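Local coordinates for phenol hydroxylase component phN (Pseudomonas stutzeri, PDB 3U52), which probably serves as the diiron-containing oxygenase subunit of a multicomponent phenol hydroxylase, using molecular oxygen to hydroxylate aromatic rings, at residues Q421-E425 / G426-H430. Residues are numbered along the deposited sequence; the frame is centred on the assembly and turned at random.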
# COMPACT_ATOMS: atom_id res chain seq x y z
N GLN A 421 -9.52 49.28 21.49
CA GLN A 421 -8.27 49.58 22.23
C GLN A 421 -8.59 49.87 23.67
O GLN A 421 -9.71 50.28 24.01
CB GLN A 421 -7.42 50.71 21.60
CG GLN A 421 -7.90 52.16 21.80
CD GLN A 421 -6.99 53.15 21.13
OE1 GLN A 421 -7.24 53.54 19.99
NE2 GLN A 421 -5.92 53.54 21.81
N ILE A 422 -7.60 49.64 24.50
CA ILE A 422 -7.79 49.75 25.93
C ILE A 422 -6.50 50.33 26.50
O ILE A 422 -5.49 50.39 25.82
CB ILE A 422 -8.20 48.33 26.47
CG1 ILE A 422 -9.58 48.33 27.16
CG2 ILE A 422 -7.02 47.48 27.01
CD1 ILE A 422 -9.62 48.46 28.74
N GLU A 423 -6.59 50.85 27.72
CA GLU A 423 -5.43 51.18 28.53
C GLU A 423 -5.39 50.18 29.66
O GLU A 423 -6.41 49.91 30.32
CB GLU A 423 -5.56 52.58 29.11
CG GLU A 423 -5.61 53.62 28.07
CD GLU A 423 -5.70 54.99 28.67
OE1 GLU A 423 -4.69 55.43 29.31
OE2 GLU A 423 -6.76 55.64 28.48
N HIS A 424 -4.23 49.56 29.83
CA HIS A 424 -4.04 48.65 30.94
C HIS A 424 -2.73 48.99 31.67
O HIS A 424 -1.64 48.82 31.09
CB HIS A 424 -3.99 47.20 30.48
CG HIS A 424 -3.91 46.23 31.61
ND1 HIS A 424 -2.73 45.61 31.97
CD2 HIS A 424 -4.85 45.80 32.48
CE1 HIS A 424 -2.95 44.84 33.03
NE2 HIS A 424 -4.22 44.93 33.35
N GLU A 425 -2.87 49.44 32.92
CA GLU A 425 -1.76 49.86 33.77
C GLU A 425 -0.79 50.77 33.06
O GLU A 425 0.41 50.56 33.09
CB GLU A 425 -1.07 48.63 34.41
CG GLU A 425 -2.14 47.73 35.05
CD GLU A 425 -1.62 46.73 36.07
OE1 GLU A 425 -2.47 46.11 36.78
OE2 GLU A 425 -0.39 46.59 36.21
N GLY A 426 -1.32 51.80 32.39
CA GLY A 426 -0.46 52.78 31.76
C GLY A 426 0.12 52.47 30.40
O GLY A 426 0.98 53.24 29.91
N GLU A 427 -0.32 51.36 29.79
CA GLU A 427 0.14 50.97 28.44
C GLU A 427 -1.10 50.81 27.55
O GLU A 427 -2.14 50.51 28.05
CB GLU A 427 0.91 49.63 28.49
CG GLU A 427 2.36 49.69 29.15
CD GLU A 427 3.39 50.33 28.23
OE1 GLU A 427 3.20 50.28 26.98
OE2 GLU A 427 4.41 50.89 28.72
N ARG A 428 -0.98 50.96 26.24
CA ARG A 428 -2.16 50.88 25.37
C ARG A 428 -2.05 49.53 24.64
O ARG A 428 -0.94 49.12 24.29
CB ARG A 428 -2.19 52.00 24.35
CG ARG A 428 -2.00 53.46 24.95
CD ARG A 428 -2.27 54.50 23.86
NE ARG A 428 -2.21 55.82 24.46
CZ ARG A 428 -3.19 56.39 25.17
NH1 ARG A 428 -4.35 55.78 25.35
NH2 ARG A 428 -3.00 57.60 25.68
N TYR A 429 -3.18 48.89 24.43
CA TYR A 429 -3.23 47.57 23.73
C TYR A 429 -4.37 47.65 22.76
O TYR A 429 -5.36 48.34 23.05
CB TYR A 429 -3.44 46.40 24.68
CG TYR A 429 -2.29 46.29 25.65
CD1 TYR A 429 -1.08 45.71 25.27
CD2 TYR A 429 -2.40 46.84 26.93
CE1 TYR A 429 0.02 45.66 26.17
CE2 TYR A 429 -1.32 46.84 27.82
CZ TYR A 429 -0.12 46.26 27.43
OH TYR A 429 0.90 46.21 28.34
N HIS A 430 -4.23 46.94 21.64
CA HIS A 430 -5.20 46.96 20.54
C HIS A 430 -5.66 45.54 20.16
O HIS A 430 -4.87 44.56 20.24
CB HIS A 430 -4.61 47.65 19.31
CG HIS A 430 -4.11 49.04 19.59
ND1 HIS A 430 -4.86 50.16 19.34
CD2 HIS A 430 -2.99 49.47 20.23
CE1 HIS A 430 -4.20 51.23 19.73
NE2 HIS A 430 -3.06 50.84 20.28
O HOH W 1 -5.62 52.99 24.46
O HOH W 2 0.41 46.86 30.70
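Gln421 lies alongside the buried His430, both side chains pointing the same way. Gln421 CB sits 3.5 Å from His430 ND1, and the extended chain carries the amide past the imidazole, its NE2 3.6 Å from CE1, with the two planes 58° apart. His430 is fixed mainly from elsewhere, its ND1 hydrogen-bonded to His419 and its NE2 to the backbone of another protein chain. A water bound by Gln421 NE2 (2.7 Å) also donates to Ile422 O and accepts from Arg428 NH1, in the plane of the guanidinium. Replaced by alanine, this glutamine would keep its CB contact, but loss of the amide would probably leave CE1 without that neighbour, the water without one of its two donors and a polar side chain of the other chain without its bond to NE2. Beyond that water, Arg428 NH1 meets the exposed Glu423 in a long salt bridge, 4.0 Å to OE2; the stronger partner of Arg428 is an acidic side chain of the other chain. The opposite face carries the buried Tyr429, whose ring also meets Phe440. With CG of His424 anti to the backbone N (chi1 -175°), its imidazole swings away and only CB packs on the tyrosine, 3.8 Å from CE2. A second water joins Tyr429 OH to His424 O at the ring edge. In contrast to the packed His430 and Tyr429, Glu425 and Gly426 form an exposed tip, Glu425 CG lying 3.6 Å over one face of the His424 ring, offset toward its rim. Paired N-H···O bonds link Ile422 with Tyr429 and His424 with Glu427, making a beta hairpin with a two-residue type I' turn in the YHS family region, its His430 side chain about 9 Å from the four-cysteine zinc site.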